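Local coordinates for protein polycyclic ketone monooxygenase (Myceliophthora thermophila, PDB 5MQ6) that catalyses the Baeyer-Villiger oxidation of ketones, notably bulky polycyclic ones, to esters or lactones, using FAD and NADPH to insert one oxygen atom beside the carbonyl, at residues R330-L340 with A539-E550; S303-R311 with V352-P360. All blocks are in the same frame, centred on the assembly; numbering follows the deposited sequence.

Interaction 1 (R330-L340 with A539-E550); sequences RERMLNLDSYL and ANNAFTLDVGTE. With FAD (flavin-adenine dinucleotide), chain B.
Arg-330 and Met-333 of helix 328-340 meet Phe-543 and Asp-546 of helix 541-562 in a helix-helix packing with a knob-into-hole centre; the axes of segments 330-340 and 541-550 approach to 10.5 Å and cross at -126°. The apolar part is built round Phe-543, whose ring is the knob among Arg-330, Met-333, Leu-334 and Asp-337. Met-333 CB lies over one face, 4.2 Å from the Phe-543 ring centroid, a CH-pi contact. Its SD stands obliquely to the same ring as a Met-aromatic contact, and the flexible thioether lets CE continue to Phe-543 CD1. Leu-334 CD2 touches Phe-543 CZ at 3.7 Å, while Asp-337 CB comes to the ring edge. Further along, Leu-340 CD1 meets the small methyl of Ala-539.

The ionic part is a network at the Arg-330 end. Bends at chi2 and chi3 (84° and 70°) swing the guanidinium toward helix 541-562, where it grips Asp-546 side-on. Arg-330 NE bonds Asp-546 OD2 at 2.8 Å. Arg-330 NH2 bonds Asp-546 OD1 at 2.9 Å. Both acceptors lie in the guanidinium plane, yet the nitrogens approach from above the carboxylate plane. NH2 also reaches OE1 of Glu-550, one helical turn on, at the end of an extended chain. Arg-96 is a second cationic partner of Asp-546, which probably favours the ionised carboxylate.

The polar part belongs to the start of helix 541-562. Asn-540 is its N-cap, OD1 accepting from Ala-542 N; its ND2 donates to Ser-138 O and, through a water, is linked to Met-333 O. This turn borders the flavin: Asn-541 N donates to O2 of FAD at 2.8 Å.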
loop_
_atom_site.group_PDB
_atom_site.type_symbol
_atom_site.label_atom_id
_atom_site.label_comp_id
_atom_site.label_asym_id
_atom_site.label_seq_id
_atom_site.Cartn_x
_atom_site.Cartn_y
_atom_site.Cartn_z
ATOM N N ARG A 330 -8.631 15.067 -10.675
ATOM C CA ARG A 330 -7.373 14.742 -11.278
ATOM C C ARG A 330 -6.384 15.946 -11.242
ATOM O O ARG A 330 -5.217 15.825 -10.975
ATOM C CB ARG A 330 -7.649 14.132 -12.672
ATOM C CG ARG A 330 -6.476 13.992 -13.554
ATOM C CD ARG A 330 -5.685 12.725 -13.300
ATOM N NE ARG A 330 -6.293 11.441 -13.691
ATOM C CZ ARG A 330 -6.214 10.862 -14.889
ATOM N NH1 ARG A 330 -5.678 11.494 -15.928
ATOM N NH2 ARG A 330 -6.695 9.621 -15.068
ATOM N N GLU A 331 -6.884 17.135 -11.435
ATOM C CA GLU A 331 -6.042 18.297 -11.374
ATOM C C GLU A 331 -5.502 18.475 -9.930
ATOM O O GLU A 331 -4.338 18.707 -9.712
ATOM C CB GLU A 331 -6.830 19.528 -11.925
ATOM C CG GLU A 331 -6.311 20.829 -11.409
ATOM C CD GLU A 331 -7.097 21.996 -11.885
ATOM O OE1 GLU A 331 -7.901 22.553 -11.083
ATOM O OE2 GLU A 331 -6.930 22.289 -13.074
ATOM N N ARG A 332 -6.342 18.266 -8.929
ATOM C CA ARG A 332 -5.911 18.382 -7.575
ATOM C C ARG A 332 -4.826 17.364 -7.160
ATOM O O ARG A 332 -3.911 17.678 -6.402
ATOM C CB ARG A 332 -7.141 18.279 -6.672
ATOM C CG ARG A 332 -6.907 18.773 -5.259
ATOM C CD ARG A 332 -8.234 18.728 -4.516
ATOM N NE ARG A 332 -8.037 19.255 -3.179
ATOM C CZ ARG A 332 -8.042 20.532 -2.840
ATOM N NH1 ARG A 332 -7.823 20.806 -1.587
ATOM N NH2 ARG A 332 -8.242 21.524 -3.687
ATOM N N MET A 333 -4.961 16.141 -7.648
ATOM C CA MET A 333 -4.056 15.081 -7.357
ATOM C C MET A 333 -2.704 15.412 -7.964
ATOM O O MET A 333 -1.645 15.177 -7.382
ATOM C CB MET A 333 -4.580 13.753 -7.948
ATOM C CG MET A 333 -5.688 13.106 -7.162
ATOM S SD MET A 333 -6.303 11.474 -7.735
ATOM C CE MET A 333 -6.468 11.729 -9.412
ATOM N N LEU A 334 -2.757 15.993 -9.156
ATOM C CA LEU A 334 -1.530 16.457 -9.840
ATOM C C LEU A 334 -0.832 17.592 -9.067
ATOM O O LEU A 334 0.347 17.567 -8.839
ATOM C CB LEU A 334 -1.908 16.878 -11.258
ATOM C CG LEU A 334 -2.115 15.723 -12.247
ATOM C CD1 LEU A 334 -2.914 16.241 -13.444
ATOM C CD2 LEU A 334 -0.759 15.269 -12.747
ATOM N N ASN A 335 -1.621 18.532 -8.615
ATOM C CA ASN A 335 -1.123 19.623 -7.792
ATOM C C ASN A 335 -0.408 19.132 -6.523
ATOM O O ASN A 335 0.717 19.487 -6.287
ATOM C CB ASN A 335 -2.294 20.541 -7.486
ATOM C CG ASN A 335 -1.874 21.768 -6.748
ATOM O OD1 ASN A 335 -1.848 21.826 -5.506
ATOM N ND2 ASN A 335 -1.488 22.752 -7.513
ATOM N N LEU A 336 -1.042 18.234 -5.766
ATOM C CA LEU A 336 -0.435 17.634 -4.610
ATOM C C LEU A 336 0.888 16.911 -4.986
ATOM O O LEU A 336 1.918 17.094 -4.362
ATOM C CB LEU A 336 -1.398 16.633 -3.947
ATOM C CG LEU A 336 -0.825 15.839 -2.802
ATOM C CD1 LEU A 336 -0.373 16.777 -1.653
ATOM C CD2 LEU A 336 -1.941 14.951 -2.297
ATOM N N ASP A 337 0.824 16.055 -5.984
ATOM C CA ASP A 337 1.979 15.281 -6.289
ATOM C C ASP A 337 3.136 16.145 -6.824
ATOM O O ASP A 337 4.282 15.668 -6.785
ATOM C CB ASP A 337 1.640 14.231 -7.355
ATOM C CG ASP A 337 2.554 13.022 -7.281
ATOM O OD1 ASP A 337 2.677 12.428 -6.136
ATOM O OD2 ASP A 337 3.116 12.650 -8.377
ATOM N N SER A 338 2.866 17.353 -7.368
ATOM C CA SER A 338 3.938 18.215 -7.849
ATOM C C SER A 338 4.867 18.611 -6.747
ATOM O O SER A 338 6.040 18.840 -7.030
ATOM C CB SER A 338 3.413 19.453 -8.558
ATOM O OG SER A 338 2.730 20.410 -7.630
ATOM N N TYR A 339 4.391 18.619 -5.483
ATOM C CA TYR A 339 5.262 18.978 -4.358
ATOM C C TYR A 339 6.154 17.817 -3.961
ATOM O O TYR A 339 7.273 17.988 -3.549
ATOM C CB TYR A 339 4.383 19.444 -3.156
ATOM C CG TYR A 339 3.766 20.786 -3.438
ATOM C CD1 TYR A 339 4.492 22.006 -3.231
ATOM C CD2 TYR A 339 2.551 20.874 -4.047
ATOM C CE1 TYR A 339 3.926 23.260 -3.596
ATOM C CE2 TYR A 339 1.990 22.086 -4.395
ATOM C CZ TYR A 339 2.660 23.285 -4.186
ATOM O OH TYR A 339 1.997 24.430 -4.598
ATOM N N LEU A 340 5.640 16.616 -4.077
ATOM C CA LEU A 340 6.347 15.428 -3.717
ATOM C C LEU A 340 7.313 14.945 -4.774
ATOM O O LEU A 340 8.228 14.177 -4.466
ATOM C CB LEU A 340 5.316 14.283 -3.403
ATOM C CG LEU A 340 4.569 14.634 -2.148
ATOM C CD1 LEU A 340 3.181 13.945 -2.069
ATOM C CD2 LEU A 340 5.445 14.376 -0.915
ATOM N N ALA A 539 2.785 9.234 -3.770
ATOM C CA ALA A 539 2.406 9.055 -2.383
ATOM C C ALA A 539 0.934 8.730 -2.233
ATOM O O ALA A 539 0.515 7.994 -1.342
ATOM C CB ALA A 539 2.694 10.335 -1.617
ATOM N N ASN A 540 0.134 9.326 -3.097
ATOM C CA ASN A 540 -1.260 9.125 -3.113
ATOM C C ASN A 540 -1.490 7.949 -4.029
ATOM O O ASN A 540 -1.544 8.094 -5.238
ATOM C CB ASN A 540 -1.930 10.378 -3.651
ATOM C CG ASN A 540 -3.442 10.257 -3.755
ATOM O OD1 ASN A 540 -4.053 9.273 -3.297
ATOM N ND2 ASN A 540 -4.067 11.283 -4.349
ATOM N N ASN A 541 -1.667 6.796 -3.423
ATOM C CA ASN A 541 -1.922 5.573 -4.136
ATOM C C ASN A 541 -3.162 5.596 -4.995
ATOM O O ASN A 541 -3.211 4.847 -5.950
ATOM C CB ASN A 541 -1.968 4.346 -3.211
ATOM C CG ASN A 541 -0.600 4.086 -2.442
ATOM O OD1 ASN A 541 -0.620 3.602 -1.324
ATOM N ND2 ASN A 541 0.566 4.370 -3.060
ATOM N N ALA A 542 -4.148 6.431 -4.685
ATOM C CA ALA A 542 -5.378 6.508 -5.436
ATOM C C ALA A 542 -5.102 7.154 -6.764
ATOM O O ALA A 542 -5.863 6.952 -7.735
ATOM C CB ALA A 542 -6.470 7.330 -4.696
ATOM N N PHE A 543 -4.081 8.005 -6.793
ATOM C CA PHE A 543 -3.693 8.614 -8.025
ATOM C C PHE A 543 -3.076 7.545 -8.975
ATOM O O PHE A 543 -3.405 7.423 -10.139
ATOM C CB PHE A 543 -2.706 9.786 -7.704
ATOM C CG PHE A 543 -2.252 10.574 -8.885
ATOM C CD1 PHE A 543 -2.932 10.530 -10.133
ATOM C CD2 PHE A 543 -1.136 11.366 -8.763
ATOM C CE1 PHE A 543 -2.487 11.259 -11.212
ATOM C CE2 PHE A 543 -0.673 12.108 -9.870
ATOM C CZ PHE A 543 -1.384 12.068 -11.090
ATOM N N THR A 544 -2.167 6.782 -8.451
ATOM C CA THR A 544 -1.610 5.688 -9.169
ATOM C C THR A 544 -2.680 4.732 -9.749
ATOM O O THR A 544 -2.637 4.352 -10.894
ATOM C CB THR A 544 -0.688 4.915 -8.237
ATOM O OG1 THR A 544 0.227 5.844 -7.612
ATOM C CG2 THR A 544 0.065 3.802 -9.071
ATOM N N LEU A 545 -3.617 4.372 -8.923
ATOM C CA LEU A 545 -4.704 3.484 -9.304
ATOM C C LEU A 545 -5.572 4.105 -10.354
ATOM O O LEU A 545 -5.992 3.385 -11.249
ATOM C CB LEU A 545 -5.593 3.103 -8.125
ATOM C CG LEU A 545 -4.981 2.224 -7.043
ATOM C CD1 LEU A 545 -5.930 2.082 -5.844
ATOM C CD2 LEU A 545 -4.754 0.855 -7.631
ATOM N N ASP A 546 -5.843 5.412 -10.230
ATOM C CA ASP A 546 -6.566 6.191 -11.244
ATOM C C ASP A 546 -5.862 6.033 -12.600
ATOM O O ASP A 546 -6.430 5.452 -13.574
ATOM C CB ASP A 546 -6.615 7.660 -10.803
ATOM C CG ASP A 546 -7.260 8.592 -11.831
ATOM O OD1 ASP A 546 -7.770 8.128 -12.882
ATOM O OD2 ASP A 546 -7.279 9.837 -11.602
ATOM N N VAL A 547 -4.600 6.401 -12.612
ATOM C CA VAL A 547 -3.787 6.335 -13.847
ATOM C C VAL A 547 -3.753 4.929 -14.418
ATOM O O VAL A 547 -4.002 4.721 -15.630
ATOM C CB VAL A 547 -2.388 6.923 -13.669
ATOM C CG1 VAL A 547 -1.484 6.610 -14.871
ATOM C CG2 VAL A 547 -2.491 8.428 -13.370
ATOM N N GLY A 548 -3.483 3.969 -13.542
ATOM C CA GLY A 548 -3.247 2.630 -14.012
ATOM C C GLY A 548 -4.518 1.911 -14.488
ATOM O O GLY A 548 -4.481 1.271 -15.533
ATOM N N THR A 549 -5.589 1.993 -13.725
ATOM C CA THR A 549 -6.851 1.396 -14.135
ATOM C C THR A 549 -7.374 1.994 -15.450
ATOM O O THR A 549 -7.798 1.223 -16.347
ATOM C CB THR A 549 -7.951 1.406 -13.032
ATOM O OG1 THR A 549 -8.296 2.717 -12.720
ATOM C CG2 THR A 549 -7.528 0.560 -11.753
ATOM N N GLU A 550 -7.255 3.328 -15.594
ATOM C CA GLU A 550 -7.605 3.998 -16.859
ATOM C C GLU A 550 -6.777 3.485 -18.038
ATOM O O GLU A 550 -7.333 3.227 -19.108
ATOM C CB GLU A 550 -7.360 5.470 -16.807
ATOM C CG GLU A 550 -7.720 6.195 -18.115
ATOM C CD GLU A 550 -7.486 7.668 -18.013
ATOM O OE1 GLU A 550 -6.340 8.119 -17.815
ATOM O OE2 GLU A 550 -8.451 8.404 -18.142
HETATM P PA FAD B . -6.508 -3.167 -1.337
HETATM O O1A FAD B . -5.397 -3.795 -0.562
HETATM O O2A FAD B . -7.315 -2.018 -0.759
HETATM O O5B FAD B . -7.550 -4.324 -1.730
HETATM C C5B FAD B . -7.090 -5.516 -2.275
HETATM C C4B FAD B . -7.953 -6.645 -1.750
HETATM O O4B FAD B . -7.594 -7.820 -2.501
HETATM C C3B FAD B . -7.776 -6.995 -0.275
HETATM O O3B FAD B . -9.031 -7.189 0.324
HETATM C C2B FAD B . -7.006 -8.285 -0.302
HETATM O O2B FAD B . -7.271 -9.100 0.814
HETATM C C1B FAD B . -7.495 -8.891 -1.600
HETATM N N9A FAD B . -6.614 -9.912 -2.113
HETATM C C8A FAD B . -5.273 -9.796 -2.333
HETATM N N7A FAD B . -4.825 -10.969 -2.769
HETATM C C5A FAD B . -5.828 -11.862 -2.824
HETATM C C6A FAD B . -5.950 -13.268 -3.247
HETATM N N6A FAD B . -4.961 -14.034 -3.657
HETATM N N1A FAD B . -7.176 -13.724 -3.210
HETATM C C2A FAD B . -8.235 -13.004 -2.772
HETATM N N3A FAD B . -8.239 -11.754 -2.367
HETATM C C4A FAD B . -7.008 -11.154 -2.365
HETATM N N1 FAD B . -2.683 4.879 0.679
HETATM C C2 FAD B . -2.848 6.200 0.339
HETATM O O2 FAD B . -2.576 6.592 -0.788
HETATM N N3 FAD B . -3.310 7.082 1.236
HETATM C C4 FAD B . -3.612 6.679 2.481
HETATM O O4 FAD B . -4.037 7.530 3.252
HETATM C C4X FAD B . -3.471 5.289 2.948
HETATM N N5 FAD B . -3.745 4.842 4.219
HETATM C C5X FAD B . -3.561 3.528 4.494
HETATM C C6 FAD B . -3.834 3.012 5.853
HETATM C C7 FAD B . -3.599 1.569 6.053
HETATM C C7M FAD B . -3.851 0.931 7.400
HETATM C C8 FAD B . -3.092 0.673 4.973
HETATM C C8M FAD B . -2.851 -0.823 5.166
HETATM C C9 FAD B . -2.837 1.194 3.720
HETATM C C9A FAD B . -3.051 2.575 3.446
HETATM N N10 FAD B . -2.750 3.050 2.158
HETATM C C10 FAD B . -2.981 4.402 1.889
HETATM C "C1'" FAD B . -2.315 2.161 1.058
HETATM C "C2'" FAD B . -3.633 1.458 0.527
HETATM O "O2'" FAD B . -3.425 0.039 0.501
HETATM C "C3'" FAD B . -4.138 1.978 -0.862
HETATM O "O3'" FAD B . -4.406 3.380 -0.768
HETATM C "C4'" FAD B . -5.472 1.404 -1.396
HETATM O "O4'" FAD B . -6.551 1.241 -0.372
HETATM C "C5'" FAD B . -5.213 0.075 -2.135
HETATM O "O5'" FAD B . -6.395 -0.199 -2.949
HETATM P P FAD B . -6.301 -1.616 -3.730
HETATM O O1P FAD B . -7.790 -1.948 -4.114
HETATM O O2P FAD B . -5.173 -1.461 -4.761
HETATM O O3P FAD B . -5.695 -2.687 -2.637
HETATM O O HOH W 1 -5.672 10.329 -18.879
HETATM O O HOH W 2 -1.866 13.199 -5.551
HETATM O O HOH W 3 0.532 12.442 -4.383
#

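Interaction 2 (S303-R311 with V352-P360); sequences SGVWWRGQR and VADGWTEMP
With chi1 of -160° for Trp-306 and 62° for Trp-307, the two neighbouring indoles bring their NE1 atoms together on one carboxylate oxygen, OE2 of Glu-358. They join the short strand 305-306 and the turn after it to a loop whose Asp-354 forms an Asx turn at the 3-10 segment 355-357. Trp-307 NE1 donates at 2.7 Å to the syn lone pair of Glu-358 OE2, whereas Trp-306 NE1 reaches the same OE2 at 2.8 Å from above the carboxylate plane. An acidic acceptor suits the place, since the two donors, Trp-306 NE1 and Trp-307 NE1, lie only 3.2 Å apart.

The Gly-355 backbone packs against both indoles, N over one face of Trp-307 and O at the edge of Trp-306. Gly-355 CA approaches Trp-306 CD1 to 3.7 Å, a close passage that suits a residue without a side chain. Arg-308 and Asp-354 run side by side in a long salt bridge, Arg-308 NH2 to Asp-354 OD2 3.4 Å; their stronger partners are Asp-133 O for Arg-308 and Tyr-154 OH for Asp-354. A water joins both segments, donating to Trp-307 O and Arg-308 O and accepting from Arg-308 NH2 and, at 2.9 Å, from Gly-355 N.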
loop_
_atom_site.group_PDB
_atom_site.type_symbol
_atom_site.label_atom_id
_atom_site.label_comp_id
_atom_site.label_asym_id
_atom_site.label_seq_id
_atom_site.Cartn_x
_atom_site.Cartn_y
_atom_site.Cartn_z
ATOM N N SER A 303 9.056 6.908 14.133
ATOM C CA SER A 303 8.571 7.691 12.961
ATOM C C SER A 303 8.919 9.179 13.081
ATOM O O SER A 303 8.992 9.760 14.202
ATOM C CB SER A 303 7.041 7.583 12.812
ATOM O OG SER A 303 6.675 6.319 12.225
ATOM N N GLY A 304 9.149 9.794 11.932
ATOM C CA GLY A 304 9.118 11.215 11.850
ATOM C C GLY A 304 7.684 11.689 11.728
ATOM O O GLY A 304 7.029 11.504 10.730
ATOM N N VAL A 305 7.228 12.316 12.773
ATOM C CA VAL A 305 5.885 12.693 12.968
ATOM C C VAL A 305 5.693 14.185 12.709
ATOM O O VAL A 305 6.135 15.043 13.481
ATOM C CB VAL A 305 5.443 12.311 14.385
ATOM C CG1 VAL A 305 3.959 12.682 14.582
ATOM C CG2 VAL A 305 5.653 10.841 14.584
ATOM N N TRP A 306 5.033 14.481 11.616
ATOM C CA TRP A 306 4.797 15.886 11.220
ATOM C C TRP A 306 3.375 16.272 11.607
ATOM O O TRP A 306 2.675 15.469 12.198
ATOM C CB TRP A 306 5.128 16.045 9.722
ATOM C CG TRP A 306 5.397 17.428 9.210
ATOM C CD1 TRP A 306 4.881 17.951 8.078
ATOM C CD2 TRP A 306 6.217 18.477 9.813
ATOM N NE1 TRP A 306 5.343 19.231 7.888
ATOM C CE2 TRP A 306 6.180 19.585 8.915
ATOM C CE3 TRP A 306 7.006 18.573 10.987
ATOM C CZ2 TRP A 306 6.868 20.781 9.155
ATOM C CZ3 TRP A 306 7.641 19.807 11.263
ATOM C CH2 TRP A 306 7.588 20.889 10.336
ATOM N N TRP A 307 2.955 17.492 11.314
ATOM C CA TRP A 307 1.704 17.984 11.761
ATOM C C TRP A 307 0.594 17.511 10.812
ATOM O O TRP A 307 0.840 17.253 9.638
ATOM C CB TRP A 307 1.713 19.494 11.835
ATOM C CG TRP A 307 1.953 20.202 10.478
ATOM C CD1 TRP A 307 3.144 20.509 9.945
ATOM C CD2 TRP A 307 0.973 20.689 9.575
ATOM N NE1 TRP A 307 2.987 21.150 8.745
ATOM C CE2 TRP A 307 1.665 21.290 8.488
ATOM C CE3 TRP A 307 -0.429 20.701 9.572
ATOM C CZ2 TRP A 307 1.014 21.858 7.413
ATOM C CZ3 TRP A 307 -1.078 21.286 8.529
ATOM C CH2 TRP A 307 -0.376 21.851 7.454
ATOM N N ARG A 308 -0.616 17.365 11.371
ATOM C CA ARG A 308 -1.794 16.939 10.593
ATOM C C ARG A 308 -2.729 18.052 10.161
ATOM O O ARG A 308 -3.106 18.141 8.961
ATOM C CB ARG A 308 -2.572 15.899 11.373
ATOM C CG ARG A 308 -3.873 15.373 10.748
ATOM C CD ARG A 308 -3.555 14.406 9.646
ATOM N NE ARG A 308 -2.858 15.070 8.510
ATOM C CZ ARG A 308 -2.399 14.404 7.422
ATOM N NH1 ARG A 308 -2.572 13.071 7.273
ATOM N NH2 ARG A 308 -1.799 15.076 6.446
ATOM N N GLY A 309 -3.199 18.876 11.104
ATOM C CA GLY A 309 -4.153 19.868 10.721
ATOM C C GLY A 309 -5.513 19.430 10.178
ATOM O O GLY A 309 -6.017 19.932 9.149
ATOM N N GLN A 310 -6.127 18.524 10.913
ATOM C CA GLN A 310 -7.473 18.036 10.626
ATOM C C GLN A 310 -8.397 19.208 10.806
ATOM O O GLN A 310 -8.133 20.060 11.662
ATOM C CB GLN A 310 -7.854 16.883 11.524
ATOM C CG GLN A 310 -9.319 16.443 11.410
ATOM C CD GLN A 310 -9.637 15.810 10.046
ATOM O OE1 GLN A 310 -9.463 16.421 8.977
ATOM N NE2 GLN A 310 -10.139 14.586 10.075
ATOM N N ARG A 311 -9.447 19.243 9.985
ATOM C CA ARG A 311 -10.311 20.369 9.777
ATOM C C ARG A 311 -11.636 19.789 9.168
ATOM O O ARG A 311 -11.610 18.872 8.307
ATOM C CB ARG A 311 -9.602 21.230 8.718
ATOM C CG ARG A 311 -9.761 22.706 8.749
ATOM C CD ARG A 311 -9.138 23.434 7.519
ATOM N NE ARG A 311 -9.550 22.816 6.269
ATOM C CZ ARG A 311 -10.769 22.876 5.695
ATOM N NH1 ARG A 311 -11.733 23.656 6.203
ATOM N NH2 ARG A 311 -11.030 22.160 4.567
ATOM N N VAL A 352 -3.577 21.783 -1.773
ATOM C CA VAL A 352 -3.788 20.973 -0.587
ATOM C C VAL A 352 -3.238 21.614 0.654
ATOM O O VAL A 352 -3.909 21.545 1.758
ATOM C CB VAL A 352 -3.260 19.521 -0.768
ATOM C CG1 VAL A 352 -3.548 18.727 0.484
ATOM C CG2 VAL A 352 -3.977 18.843 -1.940
ATOM N N ALA A 353 -2.020 22.151 0.522
ATOM C CA ALA A 353 -1.406 22.966 1.597
ATOM C C ALA A 353 -1.362 22.280 2.951
ATOM O O ALA A 353 -1.730 22.851 3.994
ATOM C CB ALA A 353 -2.145 24.306 1.739
ATOM N N ASP A 354 -0.935 21.034 2.950
ATOM C CA ASP A 354 -0.743 20.345 4.177
ATOM C C ASP A 354 0.678 19.864 4.269
ATOM O O ASP A 354 1.530 20.258 3.468
ATOM C CB ASP A 354 -1.832 19.249 4.324
ATOM C CG ASP A 354 -1.547 17.981 3.505
ATOM O OD1 ASP A 354 -0.575 17.936 2.742
ATOM O OD2 ASP A 354 -2.334 17.028 3.661
ATOM N N GLY A 355 0.946 18.999 5.239
ATOM C CA GLY A 355 2.276 18.574 5.522
ATOM C C GLY A 355 3.004 17.817 4.442
ATOM O O GLY A 355 4.212 17.796 4.469
ATOM N N TRP A 356 2.253 17.166 3.527
ATOM C CA TRP A 356 2.864 16.501 2.392
ATOM C C TRP A 356 3.541 17.480 1.424
ATOM O O TRP A 356 4.398 17.082 0.681
ATOM C CB TRP A 356 1.787 15.771 1.587
ATOM C CG TRP A 356 1.281 14.478 2.219
ATOM C CD1 TRP A 356 0.077 14.295 2.877
ATOM C CD2 TRP A 356 1.900 13.189 2.147
ATOM N NE1 TRP A 356 -0.063 12.941 3.217
ATOM C CE2 TRP A 356 1.046 12.261 2.794
ATOM C CE3 TRP A 356 3.100 12.733 1.624
ATOM C CZ2 TRP A 356 1.369 10.909 2.933
ATOM C CZ3 TRP A 356 3.414 11.415 1.750
ATOM C CH2 TRP A 356 2.545 10.494 2.408
ATOM N N THR A 357 3.145 18.747 1.431
ATOM C CA THR A 357 3.676 19.750 0.505
ATOM C C THR A 357 4.973 20.393 1.012
ATOM O O THR A 357 5.479 21.329 0.380
ATOM C CB THR A 357 2.594 20.818 0.171
ATOM O OG1 THR A 357 2.276 21.601 1.340
ATOM C CG2 THR A 357 1.349 20.170 -0.275
ATOM N N GLU A 358 5.517 19.886 2.124
ATOM C CA GLU A 358 6.694 20.428 2.787
ATOM C C GLU A 358 7.888 19.490 2.798
ATOM O O GLU A 358 8.803 19.637 3.633
ATOM C CB GLU A 358 6.381 20.800 4.252
ATOM C CG GLU A 358 5.456 21.964 4.389
ATOM C CD GLU A 358 5.106 22.304 5.843
ATOM O OE1 GLU A 358 5.400 23.413 6.276
ATOM O OE2 GLU A 358 4.537 21.519 6.558
ATOM N N MET A 359 7.867 18.516 1.901
ATOM C CA MET A 359 8.868 17.448 1.892
ATOM C C MET A 359 9.308 17.122 0.437
ATOM O O MET A 359 9.092 16.000 -0.076
ATOM C CB MET A 359 8.293 16.248 2.637
ATOM C CG MET A 359 6.876 15.902 2.311
ATOM S SD MET A 359 6.418 14.379 3.229
ATOM C CE MET A 359 6.440 14.948 4.906
ATOM N N PRO A 360 9.928 18.106 -0.238
ATOM C CA PRO A 360 10.351 17.945 -1.625
ATOM C C PRO A 360 11.439 16.883 -1.835
ATOM O O PRO A 360 11.552 16.356 -2.918
ATOM C CB PRO A 360 10.865 19.369 -1.983
ATOM C CG PRO A 360 11.432 19.853 -0.655
ATOM C CD PRO A 360 10.368 19.399 0.324
HETATM O O HOH W 4 -0.628 17.745 7.350
#

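In the fold
The centres of interactions 1 and 2 lie about 17 Å apart, and their segments alternate along the chain: 303-311, 330-340, 352-360, then 539-550. Helix 328-340 thus falls between the two halves of interaction 2, and the loop 352-360 that follows it packs back against Tyr-339 and Leu-340. There the contacts touch: Leu-340 CD2 lies 3.3 Å from Trp-356 O, and Ala-539 CB 3.6 Å from Trp-356 CZ3. Interaction 1 includes residues of the FAD pocket; the Trp-356 side chain of interaction 2 is about 6 Å from FAD and about 7 Å from NADPH (nearest atoms). Segments from 303 to 550 thus pack into adjoining contacts near the FAD and NADPH sites.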